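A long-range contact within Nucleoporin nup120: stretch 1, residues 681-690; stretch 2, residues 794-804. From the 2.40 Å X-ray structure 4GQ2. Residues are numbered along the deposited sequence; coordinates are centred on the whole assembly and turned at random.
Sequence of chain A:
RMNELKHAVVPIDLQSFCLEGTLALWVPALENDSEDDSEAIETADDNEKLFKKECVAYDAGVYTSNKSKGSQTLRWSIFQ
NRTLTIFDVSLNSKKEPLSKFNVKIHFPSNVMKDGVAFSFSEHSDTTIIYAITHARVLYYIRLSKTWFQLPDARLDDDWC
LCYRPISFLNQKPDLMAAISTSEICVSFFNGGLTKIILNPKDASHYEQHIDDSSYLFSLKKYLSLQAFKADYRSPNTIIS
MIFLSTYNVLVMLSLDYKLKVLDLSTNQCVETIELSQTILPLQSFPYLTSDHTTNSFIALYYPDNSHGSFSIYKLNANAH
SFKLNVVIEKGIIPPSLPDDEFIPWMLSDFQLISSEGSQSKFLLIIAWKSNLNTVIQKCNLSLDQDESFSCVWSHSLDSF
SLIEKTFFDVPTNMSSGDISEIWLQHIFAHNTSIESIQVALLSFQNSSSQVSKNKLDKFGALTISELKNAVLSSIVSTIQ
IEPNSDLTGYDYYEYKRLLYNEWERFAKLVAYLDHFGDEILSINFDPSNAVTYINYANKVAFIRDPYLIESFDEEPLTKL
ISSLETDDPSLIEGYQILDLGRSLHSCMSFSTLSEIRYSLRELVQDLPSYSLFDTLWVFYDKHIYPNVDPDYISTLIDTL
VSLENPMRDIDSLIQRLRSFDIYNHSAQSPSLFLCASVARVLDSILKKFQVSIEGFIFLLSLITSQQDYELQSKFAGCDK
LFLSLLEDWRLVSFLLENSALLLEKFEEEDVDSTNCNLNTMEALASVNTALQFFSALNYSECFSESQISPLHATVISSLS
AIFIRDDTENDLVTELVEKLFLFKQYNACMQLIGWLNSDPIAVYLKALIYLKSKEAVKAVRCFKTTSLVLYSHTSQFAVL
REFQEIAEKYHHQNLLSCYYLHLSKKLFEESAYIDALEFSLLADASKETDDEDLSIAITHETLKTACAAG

Stretch 1, residues 681-690: VLDSILKKFQ
Stretch 2 (794-804) TVISSLSAIFI

Residues 681-690 are helical throughout, within a longer helix. Residues 794-803 form the end of a second helix, and Ile804 is the first residue to leave helical phi/psi, at -88/115. The two helices run in broadly the same direction. Their axes cross at -41° and approach to 10.8 Å. The backbones come nearest at Leu682 and Val795, whose CA atoms lie 6.7 Å apart.

No hydrogen bond crosses the contact; it is apolar packing. Val681 (chi1 t) and Val795 (chi1 t) both point toward the partner helix, and their CG1 atoms meet at 4.0 Å. Leu682 starts sideways, but its m,t rotamer carries the branch end across. Leu682 CD2 lies 4.1 Å from Val795 CG1 and 3.9 Å from Leu799 CD2, and Leu682 CD1 lies 3.9 Å from Ser798 CB. Leu799 does the same from the other helix, also sideways and m,t. Leu799 CD2 reaches Ile685 CG2 at 4.1 Å and Phe689 CE2 at 4.5 Å. Ile685 is m,m and points toward the partner. Leu686, again sideways and m,t, extends CD2 to 3.8 Å from CD1 of Ile802 (m,t).

At the C-terminal end, two rings meet. Phe689 has chi1 -92°, between wells, and chi2 -63°. Phe803 has chi1 m and chi2 -75°. Phe803 CZ sits over one face of the Phe689 ring, 3.6 Å from Phe689 CD1. The centroids are 4.5 Å apart and the planes are inclined at 43°, so the pair is oblique.

Ser798 is m, which turns its OG back to its own helix, where it donates to Thr794 O at 2.7 Å. Both Ser798 CB, at 3.9 Å, and Ser798 OG, at 4.1 Å, lie close to Leu682 CD1. Away from the contact, Lys687 NZ forms a salt bridge with Asp683 OD2 at 3.2 Å, one turn earlier.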

# COMPACT_ATOMS: atom_id res chain seq x y z
N VAL A 681 5.88 9.85 -5.48
CA VAL A 681 6.86 9.91 -6.56
C VAL A 681 7.64 8.59 -6.68
O VAL A 681 7.81 8.08 -7.79
CB VAL A 681 7.82 11.11 -6.40
CG1 VAL A 681 8.97 11.03 -7.40
CG2 VAL A 681 7.07 12.42 -6.56
N LEU A 682 8.10 8.05 -5.55
CA LEU A 682 8.78 6.74 -5.54
C LEU A 682 7.93 5.64 -6.18
O LEU A 682 8.40 4.91 -7.05
CB LEU A 682 9.19 6.33 -4.12
CG LEU A 682 10.39 7.10 -3.55
CD1 LEU A 682 10.68 6.67 -2.12
CD2 LEU A 682 11.63 6.95 -4.43
N ASP A 683 6.67 5.52 -5.74
CA ASP A 683 5.76 4.51 -6.27
C ASP A 683 5.72 4.62 -7.80
O ASP A 683 5.82 3.62 -8.52
CB ASP A 683 4.36 4.71 -5.68
CG ASP A 683 3.34 3.75 -6.25
OD1 ASP A 683 3.28 2.60 -5.80
OD2 ASP A 683 2.58 4.16 -7.16
N SER A 684 5.60 5.86 -8.28
CA SER A 684 5.51 6.14 -9.70
C SER A 684 6.83 5.82 -10.44
O SER A 684 6.81 5.27 -11.53
CB SER A 684 5.08 7.59 -9.90
OG SER A 684 5.14 7.95 -11.26
N ILE A 685 7.96 6.17 -9.84
CA ILE A 685 9.27 5.85 -10.42
C ILE A 685 9.54 4.34 -10.39
O ILE A 685 9.98 3.76 -11.40
CB ILE A 685 10.42 6.61 -9.71
CG1 ILE A 685 10.22 8.13 -9.79
CG2 ILE A 685 11.77 6.24 -10.31
CD1 ILE A 685 9.76 8.63 -11.14
N LEU A 686 9.27 3.70 -9.25
CA LEU A 686 9.52 2.27 -9.07
C LEU A 686 8.74 1.37 -10.03
O LEU A 686 9.23 0.31 -10.39
CB LEU A 686 9.28 1.84 -7.63
CG LEU A 686 10.23 2.41 -6.57
CD1 LEU A 686 9.70 2.11 -5.19
CD2 LEU A 686 11.65 1.88 -6.70
N LYS A 687 7.59 1.81 -10.46
CA LYS A 687 6.83 1.06 -11.39
C LYS A 687 7.46 1.04 -12.75
O LYS A 687 7.44 0.07 -13.41
CB LYS A 687 5.45 1.65 -11.52
CG LYS A 687 4.44 1.04 -10.62
CD LYS A 687 3.27 1.96 -10.51
CE LYS A 687 2.04 1.22 -10.08
NZ LYS A 687 1.26 2.04 -9.14
N LYS A 688 8.01 2.15 -13.15
CA LYS A 688 8.74 2.25 -14.41
C LYS A 688 10.06 1.47 -14.33
O LYS A 688 10.41 0.76 -15.26
CB LYS A 688 8.94 3.71 -14.82
CG LYS A 688 7.63 4.48 -14.87
CD LYS A 688 7.73 5.76 -15.68
CE LYS A 688 6.37 6.41 -15.90
NZ LYS A 688 5.96 7.21 -14.71
N PHE A 689 10.75 1.56 -13.20
CA PHE A 689 11.92 0.71 -13.00
C PHE A 689 11.62 -0.79 -13.14
O PHE A 689 12.32 -1.49 -13.88
CB PHE A 689 12.62 1.02 -11.66
CG PHE A 689 13.71 2.05 -11.79
CD1 PHE A 689 14.83 1.81 -12.57
CD2 PHE A 689 13.61 3.27 -11.12
CE1 PHE A 689 15.83 2.76 -12.70
CE2 PHE A 689 14.62 4.22 -11.23
CZ PHE A 689 15.73 3.97 -12.02
N GLN A 690 10.59 -1.27 -12.44
CA GLN A 690 10.19 -2.69 -12.49
C GLN A 690 9.90 -3.19 -13.91
O GLN A 690 10.40 -4.23 -14.33
CB GLN A 690 8.97 -2.94 -11.59
CG GLN A 690 8.44 -4.37 -11.65
CD GLN A 690 7.22 -4.59 -10.77
OE1 GLN A 690 7.24 -5.44 -9.88
NE2 GLN A 690 6.18 -3.83 -11.00
N THR A 794 15.34 13.77 -1.16
CA THR A 794 14.89 12.53 -0.53
C THR A 794 14.63 11.44 -1.58
O THR A 794 15.12 10.31 -1.46
CB THR A 794 13.69 12.76 0.39
OG1 THR A 794 14.04 13.76 1.36
CG2 THR A 794 13.28 11.48 1.13
N VAL A 795 13.91 11.80 -2.64
CA VAL A 795 13.69 10.89 -3.75
C VAL A 795 15.04 10.35 -4.23
O VAL A 795 15.29 9.14 -4.16
CB VAL A 795 12.93 11.57 -4.91
CG1 VAL A 795 12.74 10.59 -6.06
CG2 VAL A 795 11.59 12.10 -4.43
N ILE A 796 15.90 11.25 -4.70
CA ILE A 796 17.21 10.89 -5.25
C ILE A 796 18.01 10.02 -4.28
O ILE A 796 18.57 9.00 -4.68
CB ILE A 796 18.01 12.15 -5.69
CG1 ILE A 796 17.52 12.63 -7.06
CG2 ILE A 796 19.51 11.89 -5.74
CD1 ILE A 796 17.85 11.71 -8.22
N SER A 797 18.03 10.40 -3.01
CA SER A 797 18.73 9.61 -1.99
C SER A 797 18.15 8.21 -1.85
O SER A 797 18.89 7.23 -1.80
CB SER A 797 18.71 10.32 -0.63
OG SER A 797 19.23 11.63 -0.75
N SER A 798 16.81 8.13 -1.80
CA SER A 798 16.09 6.85 -1.72
C SER A 798 16.43 5.96 -2.90
O SER A 798 16.71 4.78 -2.72
CB SER A 798 14.58 7.08 -1.68
OG SER A 798 14.22 7.90 -0.58
N LEU A 799 16.41 6.54 -4.10
CA LEU A 799 16.80 5.80 -5.31
C LEU A 799 18.24 5.32 -5.24
O LEU A 799 18.54 4.19 -5.61
CB LEU A 799 16.59 6.66 -6.58
CG LEU A 799 15.14 7.01 -6.91
CD1 LEU A 799 15.07 7.86 -8.16
CD2 LEU A 799 14.28 5.76 -7.06
N SER A 800 19.13 6.17 -4.74
CA SER A 800 20.53 5.81 -4.54
C SER A 800 20.66 4.60 -3.62
O SER A 800 21.36 3.65 -3.93
CB SER A 800 21.33 6.99 -3.99
OG SER A 800 22.70 6.66 -3.86
N ALA A 801 19.94 4.64 -2.49
CA ALA A 801 19.94 3.52 -1.55
C ALA A 801 19.45 2.21 -2.17
O ALA A 801 19.79 1.12 -1.70
CB ALA A 801 19.11 3.85 -0.32
N ILE A 802 18.65 2.32 -3.23
CA ILE A 802 18.09 1.15 -3.89
C ILE A 802 19.12 0.53 -4.83
O ILE A 802 19.26 -0.69 -4.88
CB ILE A 802 16.79 1.48 -4.67
CG1 ILE A 802 15.68 1.91 -3.71
CG2 ILE A 802 16.34 0.28 -5.50
CD1 ILE A 802 14.55 2.67 -4.37
N PHE A 803 19.82 1.37 -5.58
CA PHE A 803 20.66 0.88 -6.67
C PHE A 803 22.17 0.83 -6.44
O PHE A 803 22.86 0.07 -7.11
CB PHE A 803 20.35 1.63 -7.97
CG PHE A 803 18.95 1.43 -8.46
CD1 PHE A 803 18.57 0.23 -9.07
CD2 PHE A 803 18.00 2.44 -8.32
CE1 PHE A 803 17.27 0.06 -9.53
CE2 PHE A 803 16.70 2.26 -8.77
CZ PHE A 803 16.34 1.07 -9.38
N ILE A 804 22.70 1.65 -5.53
CA ILE A 804 24.16 1.69 -5.38
C ILE A 804 24.62 0.64 -4.38
O ILE A 804 24.29 0.70 -3.20
CB ILE A 804 24.75 3.12 -5.17
CG1 ILE A 804 24.50 3.67 -3.76
CG2 ILE A 804 24.25 4.07 -6.27
CD1 ILE A 804 25.71 3.60 -2.85